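Local coordinates for protein pentafunctional AROM polypeptide (Schizosaccharomyces pombe, PDB 5SWV) that probably carries out the dehydration of 3-dehydroquinate and the reduction of 3-dehydroshikimate, two steps of the shikimate pathway, in this part of a five-activity polypeptide, at residues A[178-190]-A[200-214]. Numbering follows the deposited sequence.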
loop_
_atom_site.group_PDB
_atom_site.type_symbol
_atom_site.label_atom_id
_atom_site.label_comp_id
_atom_site.label_asym_id
_atom_site.label_seq_id
_atom_site.Cartn_x
_atom_site.Cartn_y
_atom_site.Cartn_z
ATOM N N ASN A 178 33.851 10.828 4.869
ATOM C CA ASN A 178 34.452 9.761 5.651
ATOM C C ASN A 178 33.563 9.204 6.784
ATOM O O ASN A 178 33.638 8.019 7.109
ATOM C CB ASN A 178 35.798 10.199 6.211
ATOM C CG ASN A 178 36.697 9.025 6.449
ATOM O OD1 ASN A 178 37.218 8.447 5.492
ATOM N ND2 ASN A 178 36.837 8.614 7.711
ATOM N N ASP A 179 32.732 10.070 7.368
ATOM C CA ASP A 179 31.776 9.681 8.404
ATOM C C ASP A 179 30.735 8.667 7.893
ATOM O O ASP A 179 30.331 7.780 8.625
ATOM C CB ASP A 179 31.072 10.920 9.018
ATOM C CG ASP A 179 31.980 11.740 9.968
ATOM O OD1 ASP A 179 33.001 11.223 10.484
ATOM O OD2 ASP A 179 31.659 12.929 10.205
ATOM N N ASN A 180 30.313 8.800 6.644
ATOM C CA ASN A 180 29.385 7.850 6.026
ATOM C C ASN A 180 30.030 6.486 5.806
ATOM O O ASN A 180 29.376 5.455 5.946
ATOM C CB ASN A 180 28.832 8.403 4.701
ATOM C CG ASN A 180 28.002 9.662 4.900
ATOM O OD1 ASN A 180 27.242 9.758 5.852
ATOM N ND2 ASN A 180 28.154 10.639 4.013
ATOM N N LEU A 181 31.318 6.500 5.474
ATOM C CA LEU A 181 32.089 5.272 5.295
ATOM C C LEU A 181 32.380 4.561 6.617
ATOM O O LEU A 181 32.251 3.343 6.700
ATOM C CB LEU A 181 33.392 5.564 4.548
ATOM C CG LEU A 181 33.228 6.173 3.147
ATOM C CD1 LEU A 181 34.581 6.254 2.474
ATOM C CD2 LEU A 181 32.278 5.381 2.263
ATOM N N GLU A 182 32.770 5.304 7.645
ATOM C CA GLU A 182 32.955 4.704 8.962
ATOM C C GLU A 182 31.641 4.073 9.452
ATOM O O GLU A 182 31.642 3.013 10.066
ATOM C CB GLU A 182 33.511 5.733 9.949
ATOM C CG GLU A 182 34.979 6.037 9.680
ATOM C CD GLU A 182 35.565 7.197 10.475
ATOM O OE1 GLU A 182 36.738 7.524 10.232
ATOM O OE2 GLU A 182 34.890 7.787 11.340
ATOM N N LEU A 183 30.531 4.723 9.128
ATOM C CA LEU A 183 29.217 4.244 9.487
ATOM C C LEU A 183 28.917 2.883 8.855
ATOM O O LEU A 183 28.381 2.017 9.532
ATOM C CB LEU A 183 28.157 5.282 9.125
ATOM C CG LEU A 183 26.710 4.946 9.465
ATOM C CD1 LEU A 183 25.886 6.200 9.682
ATOM C CD2 LEU A 183 26.070 4.077 8.396
ATOM N N GLU A 184 29.262 2.683 7.582
ATOM C CA GLU A 184 29.085 1.368 6.941
ATOM C C GLU A 184 29.954 0.266 7.558
ATOM O O GLU A 184 29.489 -0.857 7.720
ATOM C CB GLU A 184 29.340 1.426 5.429
ATOM C CG GLU A 184 28.385 2.300 4.612
ATOM C CD GLU A 184 26.907 2.059 4.885
ATOM O OE1 GLU A 184 26.475 0.880 4.896
ATOM O OE2 GLU A 184 26.181 3.072 5.081
ATOM N N GLU A 185 31.202 0.582 7.890
ATOM C CA GLU A 185 32.045 -0.328 8.690
ATOM C C GLU A 185 31.333 -0.734 9.967
ATOM O O GLU A 185 31.235 -1.923 10.278
ATOM C CB GLU A 185 33.377 0.321 9.057
ATOM C CG GLU A 185 34.442 0.124 8.002
ATOM C CD GLU A 185 35.441 1.283 7.901
ATOM O OE1 GLU A 185 35.648 2.050 8.886
ATOM O OE2 GLU A 185 36.035 1.420 6.805
ATOM N N PHE A 186 30.835 0.273 10.683
ATOM C CA PHE A 186 30.076 0.059 11.898
ATOM C C PHE A 186 28.846 -0.819 11.633
ATOM O O PHE A 186 28.634 -1.796 12.331
ATOM C CB PHE A 186 29.681 1.402 12.534
ATOM C CG PHE A 186 28.860 1.259 13.794
ATOM C CD1 PHE A 186 29.480 1.112 15.030
ATOM C CD2 PHE A 186 27.469 1.248 13.740
ATOM C CE1 PHE A 186 28.733 0.964 16.189
ATOM C CE2 PHE A 186 26.716 1.092 14.895
ATOM C CZ PHE A 186 27.349 0.952 16.121
ATOM N N ARG A 187 28.062 -0.489 10.611
ATOM C CA ARG A 187 26.907 -1.291 10.258
ATOM C C ARG A 187 27.283 -2.758 10.117
ATOM O O ARG A 187 26.567 -3.620 10.624
ATOM C CB ARG A 187 26.241 -0.788 8.976
ATOM C CG ARG A 187 25.305 -1.797 8.334
ATOM C CD ARG A 187 24.084 -1.205 7.668
ATOM N NE ARG A 187 24.272 0.120 7.074
ATOM C CZ ARG A 187 23.364 1.110 7.086
ATOM N NH1 ARG A 187 22.184 0.975 7.680
ATOM N NH2 ARG A 187 23.642 2.275 6.502
ATOM N N THR A 188 28.395 -3.045 9.434
ATOM C CA THR A 188 28.789 -4.442 9.196
ATOM C C THR A 188 29.103 -5.141 10.531
ATOM O O THR A 188 28.618 -6.245 10.766
ATOM C CB THR A 188 29.964 -4.578 8.187
ATOM O OG1 THR A 188 29.587 -4.021 6.928
ATOM C CG2 THR A 188 30.313 -6.028 7.945
ATOM N N ARG A 189 29.861 -4.475 11.403
ATOM C CA ARG A 189 30.311 -5.066 12.675
ATOM C C ARG A 189 29.183 -5.384 13.670
ATOM O O ARG A 189 29.162 -6.462 14.266
ATOM C CB ARG A 189 31.326 -4.146 13.377
ATOM C CG ARG A 189 32.649 -3.956 12.658
ATOM C CD ARG A 189 33.751 -3.498 13.612
ATOM N NE ARG A 189 33.425 -2.268 14.367
ATOM C CZ ARG A 189 33.575 -1.003 13.935
ATOM N NH1 ARG A 189 34.043 -0.727 12.709
ATOM N NH2 ARG A 189 33.239 0.009 14.740
ATOM N N ILE A 190 28.295 -4.410 13.870
ATOM C CA ILE A 190 27.169 -4.519 14.805
ATOM C C ILE A 190 26.138 -5.545 14.331
ATOM O O ILE A 190 25.550 -6.259 15.149
ATOM C CB ILE A 190 26.499 -3.131 15.052
ATOM C CG1 ILE A 190 25.551 -3.150 16.255
ATOM C CG2 ILE A 190 25.729 -2.629 13.837
ATOM C CD1 ILE A 190 26.267 -3.032 17.577
ATOM N N LEU A 200 20.019 3.089 10.576
ATOM C CA LEU A 200 21.326 3.687 10.807
ATOM C C LEU A 200 21.751 4.586 9.658
ATOM O O LEU A 200 21.870 4.138 8.530
ATOM C CB LEU A 200 22.333 2.569 10.998
ATOM C CG LEU A 200 23.803 2.930 11.211
ATOM C CD1 LEU A 200 23.973 3.655 12.537
ATOM C CD2 LEU A 200 24.674 1.677 11.153
ATOM N N PHE A 201 21.976 5.859 9.961
ATOM C CA PHE A 201 22.414 6.851 8.974
ATOM C C PHE A 201 22.904 8.116 9.657
ATOM O O PHE A 201 22.843 8.232 10.872
ATOM C CB PHE A 201 21.288 7.199 8.000
ATOM C CG PHE A 201 20.071 7.778 8.648
ATOM C CD1 PHE A 201 19.093 6.949 9.198
ATOM C CD2 PHE A 201 19.861 9.150 8.670
ATOM C CE1 PHE A 201 17.948 7.482 9.779
ATOM C CE2 PHE A 201 18.708 9.690 9.242
ATOM C CZ PHE A 201 17.761 8.853 9.809
ATOM N N ASN A 202 23.422 9.038 8.852
ATOM C CA ASN A 202 23.828 10.349 9.302
ATOM C C ASN A 202 22.917 11.367 8.665
ATOM O O ASN A 202 22.702 11.342 7.443
ATOM C CB ASN A 202 25.258 10.655 8.890
ATOM C CG ASN A 202 26.266 9.712 9.523
ATOM O OD1 ASN A 202 26.246 9.487 10.730
ATOM N ND2 ASN A 202 27.160 9.162 8.711
ATOM N N MET A 203 22.373 12.252 9.495
ATOM C CA MET A 203 21.688 13.427 8.992
ATOM C C MET A 203 22.719 14.484 8.590
ATOM O O MET A 203 23.925 14.298 8.793
ATOM C CB MET A 203 20.657 13.933 9.999
ATOM C CG MET A 203 21.183 14.487 11.318
ATOM S SD MET A 203 19.895 14.945 12.519
ATOM C CE MET A 203 18.675 13.655 12.343
ATOM N N GLY A 204 22.238 15.572 8.000
ATOM C CA GLY A 204 23.099 16.595 7.420
ATOM C C GLY A 204 23.184 16.376 5.930
ATOM O O GLY A 204 23.056 15.252 5.460
ATOM N N ARG A 205 23.407 17.454 5.182
ATOM C CA ARG A 205 23.625 17.362 3.735
ATOM C C ARG A 205 24.817 16.494 3.383
ATOM O O ARG A 205 24.793 15.825 2.356
ATOM C CB ARG A 205 23.817 18.740 3.116
ATOM C CG ARG A 205 22.569 19.597 3.194
ATOM C CD ARG A 205 22.683 20.897 2.395
ATOM N NE ARG A 205 21.364 21.310 1.912
ATOM C CZ ARG A 205 20.664 20.677 0.958
ATOM N NH1 ARG A 205 19.462 21.131 0.620
ATOM N NH2 ARG A 205 21.139 19.583 0.333
ATOM N N PHE A 206 25.851 16.511 4.226
ATOM C CA PHE A 206 27.001 15.609 4.058
ATOM C C PHE A 206 26.629 14.140 4.298
ATOM O O PHE A 206 27.261 13.243 3.753
ATOM C CB PHE A 206 28.150 15.951 5.016
ATOM C CG PHE A 206 28.947 17.192 4.664
ATOM C CD1 PHE A 206 29.614 17.301 3.440
ATOM C CD2 PHE A 206 29.126 18.213 5.614
ATOM C CE1 PHE A 206 30.391 18.426 3.151
ATOM C CE2 PHE A 206 29.903 19.336 5.328
ATOM C CZ PHE A 206 30.532 19.442 4.094
ATOM N N GLY A 207 25.620 13.892 5.132
ATOM C CA GLY A 207 25.187 12.531 5.477
ATOM C C GLY A 207 24.400 11.775 4.427
ATOM O O GLY A 207 24.180 10.572 4.563
ATOM N N GLN A 208 24.002 12.461 3.362
ATOM C CA GLN A 208 23.023 11.922 2.406
ATOM C C GLN A 208 23.382 10.551 1.814
ATOM O O GLN A 208 22.495 9.719 1.615
ATOM C CB GLN A 208 22.714 12.945 1.297
ATOM C CG GLN A 208 21.975 14.181 1.819
ATOM C CD GLN A 208 21.587 15.191 0.763
ATOM O OE1 GLN A 208 21.203 16.303 1.085
ATOM N NE2 GLN A 208 21.685 14.816 -0.491
ATOM N N LEU A 209 24.662 10.301 1.552
ATOM C CA LEU A 209 25.084 8.951 1.154
ATOM C C LEU A 209 24.563 7.858 2.126
ATOM O O LEU A 209 24.071 6.809 1.676
ATOM C CB LEU A 209 26.613 8.852 1.055
ATOM C CG LEU A 209 27.180 7.480 0.662
ATOM C CD1 LEU A 209 26.670 6.986 -0.682
ATOM C CD2 LEU A 209 28.692 7.517 0.650
ATOM N N SER A 210 24.681 8.092 3.436
ATOM C CA SER A 210 24.328 7.067 4.407
ATOM C C SER A 210 22.829 6.764 4.395
ATOM O O SER A 210 22.441 5.632 4.621
ATOM C CB SER A 210 24.776 7.456 5.816
ATOM O OG SER A 210 24.015 8.546 6.336
ATOM N N ARG A 211 21.991 7.769 4.139
ATOM C CA ARG A 211 20.530 7.564 3.989
ATOM C C ARG A 211 20.233 6.652 2.804
ATOM O O ARG A 211 19.417 5.731 2.897
ATOM C CB ARG A 211 19.787 8.887 3.744
ATOM C CG ARG A 211 19.770 9.873 4.905
ATOM C CD ARG A 211 19.135 11.164 4.436
ATOM N NE ARG A 211 19.005 12.197 5.460
ATOM C CZ ARG A 211 18.077 12.236 6.413
ATOM N NH1 ARG A 211 17.177 11.263 6.542
ATOM N NH2 ARG A 211 18.065 13.258 7.261
ATOM N N ILE A 212 20.919 6.926 1.700
ATOM C CA ILE A 212 20.787 6.173 0.466
ATOM C C ILE A 212 21.159 4.703 0.668
ATOM O O ILE A 212 20.456 3.827 0.169
ATOM C CB ILE A 212 21.620 6.856 -0.638
ATOM C CG1 ILE A 212 20.929 8.158 -1.068
ATOM C CG2 ILE A 212 21.851 5.944 -1.835
ATOM C CD1 ILE A 212 21.875 9.183 -1.660
ATOM N N LEU A 213 22.232 4.449 1.417
ATOM C CA LEU A 213 22.694 3.080 1.733
ATOM C C LEU A 213 21.927 2.350 2.848
ATOM O O LEU A 213 22.004 1.115 2.945
ATOM C CB LEU A 213 24.183 3.095 2.116
ATOM C CG LEU A 213 25.162 3.609 1.056
ATOM C CD1 LEU A 213 26.592 3.583 1.589
ATOM C CD2 LEU A 213 25.042 2.818 -0.234
ATOM N N ASN A 214 21.224 3.091 3.701
ATOM C CA ASN A 214 20.390 2.476 4.727
ATOM C C ASN A 214 19.130 1.839 4.126
ATOM O O ASN A 214 18.200 2.531 3.734
ATOM C CB ASN A 214 20.013 3.508 5.774
ATOM C CG ASN A 214 19.131 2.925 6.856
ATOM O OD1 ASN A 214 19.593 2.188 7.699
ATOM N ND2 ASN A 214 17.847 3.240 6.817
#
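N180 bridges strand 200-203 and the turn after it with both ends of its amide: OD1 takes a nearly straight bond from N202 ND2 (2.9 Å, 176°), while ND2 donates to F206 O (2.8 Å). The two amide planes lie 32° apart, and N202 OD1 is held by W148. S210 CB packs against N180 OD1; its OG receives the backbone N-H of N202 and donates to G207 O, tying the G207 turn to the strand. Further back along the strand, R187, bent at chi2 and chi3, brings NH1 to N214 OD1 (2.9 Å), in the carbonyl plane on a lone pair; L200 N reaches the same oxygen from above that plane. R187 grips the E184 carboxylate side-on, NE to OE1 and NH2 to OE2, a salt bridge holding the guanidinium's orientation; L213 CD1 lies 3.6 Å from E184 OE2. Among apolar groups, L183 CD2 meets L200 CG at 3.8 Å, and L200 CD2 touches the edge of the F186 ring. Helix 178-190 runs nearly antiparallel to strand 200-203 (166°) in the beta-alpha-beta unit begun by strand 167-173, part of the type I dehydroquinase TIM barrel; helix 208-213 packs beside helix 178-190, and its I212 touches helix 236-245.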